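Local coordinates for protein glutathione transferase lambda1 (Populus trichocarpa, PDB 4PQH) that probably conjugates glutathione to electrophilic substrates as a monomeric plant Lambda-class glutathione transferase, and binds glutathione covalently through a cysteine, at residues 21-26 with 81-86; 26-31 with 53-58. All blocks are in the same frame, centred on the assembly; numbering follows the deposited sequence. Where two conformers were deposited one is given.

Contact 1: 21-26 with 81-86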
ATOM      1  N   PRO A  21      21.549  -8.393  -7.054  1.00 36.76           N
ATOM      2  CA  PRO A  21      21.898  -6.984  -7.239  1.00 36.46           C
ATOM      3  C   PRO A  21      23.011  -6.622  -6.259  1.00 35.57           C
ATOM      4  O   PRO A  21      23.321  -7.421  -5.371  1.00 35.38           O
ATOM      5  CB  PRO A  21      20.595  -6.250  -6.861  1.00 37.22           C
ATOM      6  CG  PRO A  21      19.535  -7.307  -6.788  1.00 37.62           C
ATOM      7  CD  PRO A  21      20.254  -8.546  -6.379  1.00 37.18           C
ATOM      8  N   PRO A  22      23.645  -5.466  -6.470  0.51 34.60           N
ATOM      9  CA  PRO A  22      24.538  -4.980  -5.427  0.51 34.45           C
ATOM     10  C   PRO A  22      23.696  -4.773  -4.185  0.51 35.52           C
ATOM     11  O   PRO A  22      22.560  -4.317  -4.284  0.51 35.33           O
ATOM     12  CB  PRO A  22      25.009  -3.632  -5.972  0.51 33.70           C
ATOM     13  CG  PRO A  22      24.831  -3.727  -7.447  0.51 33.57           C
ATOM     14  CD  PRO A  22      23.619  -4.580  -7.647  0.51 33.96           C
ATOM     15  N   VAL A  23      24.220  -5.158  -3.035  1.00 37.66           N
ATOM     16  CA  VAL A  23      23.587  -4.796  -1.774  1.00 39.53           C
ATOM     17  C   VAL A  23      24.465  -3.835  -0.983  1.00 39.48           C
ATOM     18  O   VAL A  23      25.666  -4.064  -0.824  1.00 40.15           O
ATOM     19  CB  VAL A  23      23.247  -6.037  -0.929  1.00 41.58           C
ATOM     20  CG1 VAL A  23      22.631  -5.622   0.401  1.00 42.99           C
ATOM     21  CG2 VAL A  23      22.300  -6.945  -1.693  1.00 41.47           C
ATOM     22  N   PHE A  24      23.855  -2.753  -0.510  1.00 38.84           N
ATOM     23  CA  PHE A  24      24.545  -1.716   0.255  1.00 39.16           C
ATOM     24  C   PHE A  24      25.633  -0.995  -0.541  1.00 36.48           C
ATOM     25  O   PHE A  24      26.690  -0.675  -0.004  1.00 36.25           O
ATOM     26  CB  PHE A  24      25.116  -2.273   1.565  1.00 41.80           C
ATOM     27  CG  PHE A  24      24.066  -2.676   2.566  1.00 44.13           C
ATOM     28  CD1 PHE A  24      22.756  -2.249   2.430  1.00 45.20           C
ATOM     29  CD2 PHE A  24      24.396  -3.476   3.649  1.00 45.22           C
ATOM     30  CE1 PHE A  24      21.793  -2.617   3.352  1.00 45.66           C
ATOM     31  CE2 PHE A  24      23.437  -3.845   4.576  1.00 45.56           C
ATOM     32  CZ  PHE A  24      22.133  -3.415   4.425  1.00 45.64           C
ATOM     33  N   ASP A  25      25.364  -0.730  -1.815  1.00 33.36           N
ATOM     34  CA  ASP A  25      26.298   0.029  -2.646  1.00 31.73           C
ATOM     35  C   ASP A  25      25.979   1.521  -2.622  1.00 32.38           C
ATOM     36  O   ASP A  25      26.638   2.317  -3.289  1.00 32.64           O
ATOM     37  CB  ASP A  25      26.287  -0.491  -4.086  1.00 29.90           C
ATOM     38  CG  ASP A  25      24.974  -0.214  -4.800  1.00 29.78           C
ATOM     39  OD1 ASP A  25      23.965   0.059  -4.122  1.00 30.13           O
ATOM     40  OD2 ASP A  25      24.951  -0.280  -6.046  1.00 30.00           O
ATOM     41  N   GLY A  26      24.955   1.898  -1.863  1.00 31.69           N
ATOM     42  CA  GLY A  26      24.563   3.290  -1.760  1.00 31.09           C
ATOM     43  C   GLY A  26      23.279   3.622  -2.496  1.00 30.91           C
ATOM     44  O   GLY A  26      22.671   4.662  -2.252  1.00 32.52           O
ATOM     45  N   SER A  81      10.516  -4.840   1.286  1.00 17.05           N
ATOM     46  CA  SER A  81      11.596  -4.392   2.146  1.00 17.57           C
ATOM     47  C   SER A  81      12.303  -3.235   1.444  1.00 18.64           C
ATOM     48  O   SER A  81      12.276  -3.131   0.212  1.00 18.41           O
ATOM     49  CB  SER A  81      12.561  -5.531   2.484  1.00 20.00           C
ATOM     50  OG  SER A  81      13.298  -5.955   1.352  1.00 20.46           O
ATOM     51  N   LEU A  82      12.917  -2.367   2.239  1.00 17.67           N
ATOM     52  CA  LEU A  82      13.573  -1.178   1.723  1.00 17.77           C
ATOM     53  C   LEU A  82      15.023  -1.184   2.162  1.00 19.27           C
ATOM     54  O   LEU A  82      15.314  -1.247   3.359  1.00 20.24           O
ATOM     55  CB  LEU A  82      12.888   0.085   2.245  1.00 17.34           C
ATOM     56  CG  LEU A  82      13.487   1.409   1.762  1.00 18.98           C
ATOM     57  CD1 LEU A  82      13.227   1.606   0.273  1.00 19.76           C
ATOM     58  CD2 LEU A  82      12.946   2.571   2.577  1.00 20.60           C
ATOM     59  N   GLU A  83      15.917  -1.137   1.178  1.00 18.80           N
ATOM     60  CA  GLU A  83      17.348  -1.022   1.397  1.00 20.81           C
ATOM     61  C   GLU A  83      17.706   0.448   1.260  1.00 20.64           C
ATOM     62  O   GLU A  83      17.560   1.037   0.184  1.00 21.69           O
ATOM     63  CB  GLU A  83      18.084  -1.842   0.342  1.00 23.17           C
ATOM     64  CG  GLU A  83      19.589  -1.733   0.372  1.00 25.20           C
ATOM     65  CD  GLU A  83      20.225  -2.354  -0.858  1.00 27.90           C
ATOM     66  OE1 GLU A  83      19.527  -3.114  -1.561  1.00 29.15           O
ATOM     67  OE2 GLU A  83      21.412  -2.077  -1.129  1.00 29.54           O
ATOM     68  N   HIS A  84      18.162   1.043   2.357  1.00 21.30           N
ATOM     69  CA  HIS A  84      18.464   2.467   2.380  1.00 22.54           C
ATOM     70  C   HIS A  84      19.463   2.730   3.496  1.00 24.77           C
ATOM     71  O   HIS A  84      19.274   2.268   4.619  1.00 25.08           O
ATOM     72  CB  HIS A  84      17.180   3.276   2.612  1.00 22.60           C
ATOM     73  CG  HIS A  84      17.391   4.759   2.621  1.00 23.00           C
ATOM     74  ND1 HIS A  84      17.878   5.447   1.529  1.00 23.98           N
ATOM     75  CD2 HIS A  84      17.178   5.683   3.584  1.00 23.49           C
ATOM     76  CE1 HIS A  84      17.960   6.731   1.823  1.00 23.75           C
ATOM     77  NE2 HIS A  84      17.543   6.904   3.064  1.00 23.97           N
ATOM     78  N   ASN A  85      20.529   3.458   3.175  1.00 25.93           N
ATOM     79  CA  ASN A  85      21.547   3.828   4.159  1.00 29.66           C
ATOM     80  C   ASN A  85      22.051   2.662   5.005  1.00 33.29           C
ATOM     81  O   ASN A  85      22.061   2.741   6.235  1.00 33.48           O
ATOM     82  CB  ASN A  85      21.038   4.944   5.076  1.00 31.82           C
ATOM     83  CG  ASN A  85      20.872   6.265   4.356  1.00 33.93           C
ATOM     84  OD1 ASN A  85      21.456   6.487   3.295  1.00 35.45           O
ATOM     85  ND2 ASN A  85      20.079   7.156   4.935  1.00 33.29           N
ATOM     86  N   ASN A  86      22.449   1.581   4.338  1.00 35.75           N
ATOM     87  CA  ASN A  86      23.051   0.424   5.001  1.00 39.71           C
ATOM     88  C   ASN A  86      22.140  -0.274   6.010  1.00 37.57           C
ATOM     89  O   ASN A  86      22.603  -0.837   7.002  1.00 37.75           O
ATOM     90  CB  ASN A  86      24.378   0.812   5.661  1.00 45.69           C
ATOM     91  CG  ASN A  86      25.333   1.476   4.693  1.00 46.90           C
ATOM     92  OD1 ASN A  86      25.536   0.999   3.576  1.00 59.10           O
ATOM     93  ND2 ASN A  86      25.916   2.595   5.112  1.00 69.08           N
TER
HETATM   94  O   HOH W   1      20.810   4.150   0.379  1.00 31.38           O
HETATM   95  O   HOH W   2      22.368   0.340  -1.061  1.00 31.69           O
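Glu83, on strand 81-84, reaches out to the loop 21-26 and takes the backbone N-H of Phe24 on its carboxylate, while the Phe24 ring lies against Asn86, in the turn that follows. From CB the glutamate runs out straight: CG stands anti to the backbone N (chi1 175°) and the chain stays extended beyond it. CG is the apolar part of the contact, 3.8 Å from CE1 of the Phe24 ring. CD comes next, closest to the amide N of Phe24, and the carboxylate plane is turned 74° from the ring. At the tip, OE2 accepts the bond from Phe24 N at 2.6 Å, nearly straight at the hydrogen, with the donor standing above the carboxylate plane. OE2 also has CG1 of Val23 beside it and accepts from a water, which in turn accepts from Gly26 N; the loop is thus tied to one oxygen twice, directly through Phe24 N and through water from Gly26 N. The other oxygen, OE1, is hydrogen-bonded to Tyr31 OH.

The Phe24 ring is sandwiched. CG1 of Val23 lies over one face and CA of Asn86 over the opposite one, each offset toward the rim; that CA is 3.8 Å from the ring centroid, a CH-pi contact. CZ goes on to touch the carbonyl carbon of Asn86 at 3.5 Å. A second water links Gly26 O to Asn85 N.

This surface contact fastens the loop leading into strand 28-32 to strand 81-84 of the thioredoxin-like sheet. Asp25 OD1 sits 4.5 Å from Glu83 OE2, two like charges, but Arg29 NH1 makes a salt bridge to both, and that shared cation would be expected to keep the buried Glu83 ionised.

Contact 2: 26-31 with 53-58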
ATOM      1  N   GLY A  26      24.955   1.898  -1.863  1.00 31.69           N
ATOM      2  CA  GLY A  26      24.563   3.290  -1.760  1.00 31.09           C
ATOM      3  C   GLY A  26      23.279   3.622  -2.496  1.00 30.91           C
ATOM      4  O   GLY A  26      22.671   4.662  -2.252  1.00 32.52           O
ATOM      5  N   THR A  27      22.872   2.745  -3.406  1.00 29.38           N
ATOM      6  CA  THR A  27      21.605   2.899  -4.113  1.00 29.37           C
ATOM      7  C   THR A  27      20.455   2.469  -3.212  1.00 26.39           C
ATOM      8  O   THR A  27      20.559   1.467  -2.500  1.00 27.49           O
ATOM      9  CB  THR A  27      21.577   2.047  -5.406  1.00 31.42           C
ATOM     10  OG1 THR A  27      22.477   2.606  -6.370  1.00 34.27           O
ATOM     11  CG2 THR A  27      20.178   2.004  -6.010  1.00 31.51           C
ATOM     12  N   THR A  28      19.365   3.229  -3.234  1.00 23.89           N
ATOM     13  CA  THR A  28      18.163   2.852  -2.504  1.00 22.31           C
ATOM     14  C   THR A  28      17.320   1.895  -3.347  1.00 21.35           C
ATOM     15  O   THR A  28      17.003   2.183  -4.501  1.00 22.41           O
ATOM     16  CB  THR A  28      17.347   4.090  -2.100  1.00 21.90           C
ATOM     17  OG1 THR A  28      18.162   4.936  -1.277  1.00 23.81           O
ATOM     18  CG2 THR A  28      16.103   3.687  -1.327  1.00 21.84           C
ATOM     19  N   ARG A  29      16.981   0.740  -2.777  1.00 20.41           N
ATOM     20  CA  ARG A  29      16.192  -0.261  -3.484  0.56 20.82           C
ATOM     21  C   ARG A  29      14.944  -0.633  -2.707  1.00 19.23           C
ATOM     22  O   ARG A  29      15.001  -0.868  -1.501  1.00 20.95           O
ATOM     23  CB  ARG A  29      17.027  -1.514  -3.744  0.56 21.87           C
ATOM     24  CG  ARG A  29      18.209  -1.272  -4.654  0.56 22.80           C
ATOM     25  CD  ARG A  29      19.032  -2.530  -4.878  0.56 24.08           C
ATOM     26  NE  ARG A  29      20.130  -2.247  -5.795  0.56 24.11           N
ATOM     27  CZ  ARG A  29      21.282  -1.696  -5.428  0.56 24.81           C
ATOM     28  NH1 ARG A  29      21.496  -1.375  -4.156  0.56 24.28           N
ATOM     29  NH2 ARG A  29      22.219  -1.462  -6.332  0.56 24.89           N
ATOM     30  N   LEU A  30      13.816  -0.683  -3.410  1.00 16.97           N
ATOM     31  CA  LEU A  30      12.561  -1.125  -2.833  1.00 16.75           C
ATOM     32  C   LEU A  30      12.219  -2.489  -3.418  1.00 17.77           C
ATOM     33  O   LEU A  30      11.912  -2.607  -4.607  1.00 17.95           O
ATOM     34  CB  LEU A  30      11.457  -0.120  -3.146  1.00 16.93           C
ATOM     35  CG  LEU A  30      10.036  -0.540  -2.775  1.00 16.92           C
ATOM     36  CD1 LEU A  30       9.911  -0.808  -1.282  1.00 18.39           C
ATOM     37  CD2 LEU A  30       9.028   0.501  -3.233  1.00 16.64           C
ATOM     38  N   TYR A  31      12.286  -3.523  -2.587  1.00 18.03           N
ATOM     39  CA  TYR A  31      12.015  -4.879  -3.055  1.00 19.08           C
ATOM     40  C   TYR A  31      10.527  -5.161  -2.977  1.00 18.47           C
ATOM     41  O   TYR A  31       9.909  -5.010  -1.922  1.00 19.38           O
ATOM     42  CB  TYR A  31      12.811  -5.908  -2.251  1.00 21.53           C
ATOM     43  CG  TYR A  31      14.302  -5.742  -2.421  1.00 22.39           C
ATOM     44  CD1 TYR A  31      15.004  -4.800  -1.675  1.00 23.96           C
ATOM     45  CD2 TYR A  31      15.011  -6.504  -3.344  1.00 24.49           C
ATOM     46  CE1 TYR A  31      16.354  -4.623  -1.832  1.00 25.97           C
ATOM     47  CE2 TYR A  31      16.385  -6.336  -3.505  1.00 25.46           C
ATOM     48  CZ  TYR A  31      17.047  -5.393  -2.740  1.00 26.35           C
ATOM     49  OH  TYR A  31      18.402  -5.198  -2.882  1.00 28.18           O
ATOM     50  N   ASP A  53      13.230   8.331  -9.388  1.00 22.28           N
ATOM     51  CA  ASP A  53      14.654   8.340  -9.726  1.00 26.09           C
ATOM     52  C   ASP A  53      15.559   8.114  -8.520  1.00 26.08           C
ATOM     53  O   ASP A  53      16.770   7.950  -8.672  1.00 30.17           O
ATOM     54  CB  ASP A  53      15.040   9.659 -10.398  1.00 30.92           C
ATOM     55  CG  ASP A  53      14.501   9.774 -11.805  1.00 36.02           C
ATOM     56  OD1 ASP A  53      14.244   8.719 -12.426  1.00 38.09           O
ATOM     57  OD2 ASP A  53      14.342  10.914 -12.291  1.00 38.49           O
ATOM     58  N   LYS A  54      14.967   8.107  -7.330  0.51 24.10           N
ATOM     59  CA  LYS A  54      15.720   7.960  -6.091  0.51 22.86           C
ATOM     60  C   LYS A  54      15.624   6.538  -5.544  0.51 21.56           C
ATOM     61  O   LYS A  54      16.560   6.034  -4.926  0.51 22.96           O
ATOM     62  CB  LYS A  54      15.198   8.949  -5.046  0.51 24.92           C
ATOM     63  CG  LYS A  54      15.906   8.887  -3.703  0.51 26.14           C
ATOM     64  CD  LYS A  54      17.350   9.351  -3.811  0.51 26.88           C
ATOM     65  CE  LYS A  54      18.008   9.404  -2.443  0.51 27.68           C
ATOM     66  NZ  LYS A  54      17.251  10.269  -1.499  0.51 27.44           N
ATOM     67  N   ILE A  55      14.484   5.898  -5.778  1.00 19.48           N
ATOM     68  CA  ILE A  55      14.229   4.565  -5.246  1.00 18.51           C
ATOM     69  C   ILE A  55      14.043   3.578  -6.386  1.00 19.28           C
ATOM     70  O   ILE A  55      13.084   3.667  -7.151  1.00 20.18           O
ATOM     71  CB  ILE A  55      12.988   4.568  -4.332  1.00 17.00           C
ATOM     72  CG1 ILE A  55      13.209   5.531  -3.153  1.00 17.56           C
ATOM     73  CG2 ILE A  55      12.657   3.152  -3.875  1.00 17.76           C
ATOM     74  CD1 ILE A  55      11.992   5.744  -2.285  1.00 18.82           C
ATOM     75  N   LYS A  56      14.980   2.643  -6.503  1.00 18.88           N
ATOM     76  CA  LYS A  56      14.926   1.659  -7.572  1.00 20.11           C
ATOM     77  C   LYS A  56      14.014   0.497  -7.194  1.00 19.66           C
ATOM     78  O   LYS A  56      14.120  -0.051  -6.094  1.00 20.60           O
ATOM     79  CB  LYS A  56      16.328   1.139  -7.884  1.00 22.04           C
ATOM     80  CG  LYS A  56      16.370   0.103  -8.997  1.00 25.99           C
ATOM     81  CD  LYS A  56      17.779  -0.433  -9.185  1.00 30.19           C
ATOM     82  CE  LYS A  56      18.226  -0.320 -10.633  1.00 33.41           C
ATOM     83  NZ  LYS A  56      19.656  -0.703 -10.807  1.00 34.01           N
ATOM     84  N   LEU A  57      13.108   0.140  -8.100  1.00 18.84           N
ATOM     85  CA  LEU A  57      12.253  -1.025  -7.902  1.00 18.34           C
ATOM     86  C   LEU A  57      13.021  -2.310  -8.186  1.00 19.41           C
ATOM     87  O   LEU A  57      13.691  -2.424  -9.210  1.00 21.04           O
ATOM     88  CB  LEU A  57      11.033  -0.962  -8.817  1.00 18.85           C
ATOM     89  CG  LEU A  57      10.058   0.197  -8.610  1.00 19.07           C
ATOM     90  CD1 LEU A  57       8.884   0.029  -9.553  1.00 18.21           C
ATOM     91  CD2 LEU A  57       9.584   0.260  -7.169  1.00 19.84           C
ATOM     92  N   VAL A  58      12.933  -3.264  -7.267  1.00 19.16           N
ATOM     93  CA  VAL A  58      13.467  -4.602  -7.497  1.00 20.06           C
ATOM     94  C   VAL A  58      12.343  -5.616  -7.315  1.00 20.34           C
ATOM     95  O   VAL A  58      12.062  -6.056  -6.195  1.00 20.15           O
ATOM     96  CB  VAL A  58      14.641  -4.943  -6.556  1.00 19.90           C
ATOM     97  CG1 VAL A  58      15.205  -6.323  -6.891  1.00 20.41           C
ATOM     98  CG2 VAL A  58      15.733  -3.899  -6.667  1.00 21.10           C
TER
HETATM   99  O   HOH W   3      19.319   5.612  -4.853  1.00 30.92           O
HETATM  100  O   HOH W   4      19.906  -3.154  -8.451  1.00 30.66           O
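Tyr31 and Val58 lie side by side in the parallel strand pair 28-32 and 55-59, the two strands of the beta-alpha-beta unit in the thioredoxin-like domain; helix 37-48 makes the crossover. CD2 of the tyrosine ring meets Val58 CG1 at 3.6 Å, and CG2 of the same valine packs against CB and CD of Arg29. On the other face of the sheet Leu30 carries the packing: its CB touches Ile55 CG2 at 3.6 Å and its CD2 meets Leu57 CD2. Thr28 CG2 adds a contact to Ile55 CG1.

Three backbone bonds set this register. Lys56 N gives to Thr28 O, Leu30 N to Lys56 O at 2.8 Å, and Val58 N to Leu30 O, so Leu30 is gripped through both N and O. Lys56 O also receives a CA-H...O contact from Arg29 CA.

Further out, Val42 of helix 37-48 backs Leu30 while Trp43 and Arg46 back Leu57. Trp68 and Val73 of helix 67-73 lie against Tyr31, whose hydroxyl is bonded to Glu83. An alanine at Tyr31 would probably leave Val58 CG1 facing a gap and Glu83 OE1 without its hydroxyl partner.

Arg29 is extended from CG to NE, and its guanidinium has CG2 of Thr27 over the centre of one face, with NH1 turned to the acids Asp25 and Glu83. At the guanidinium edge, in plane, NE gives its hydrogen to a water 2.8 Å away, which also accepts weakly from Lys56 NZ.

The two contacts share Gly26 and meet in one sheet, their centres about 8 Å apart. Contact 2 is nested within the chain loop that contact 1 closes, and strand 28-32 lies between strands 55-59 and 81-84. Tyr31 N is hydrogen-bonded to Ser81 O at 2.8 Å, and Tyr31 OH to Glu83 OE1 at 2.7 Å, while Arg29 spans both contacts. Contact 1 stands off from the glutathione site, the side chain of Glu83 about 11 Å from that of Val79, a glutathione-binding residue. Contact 2 comes nearer: the Tyr31 side chain is about 5 Å from that of Val79 and about 9 Å from the bound glutathione.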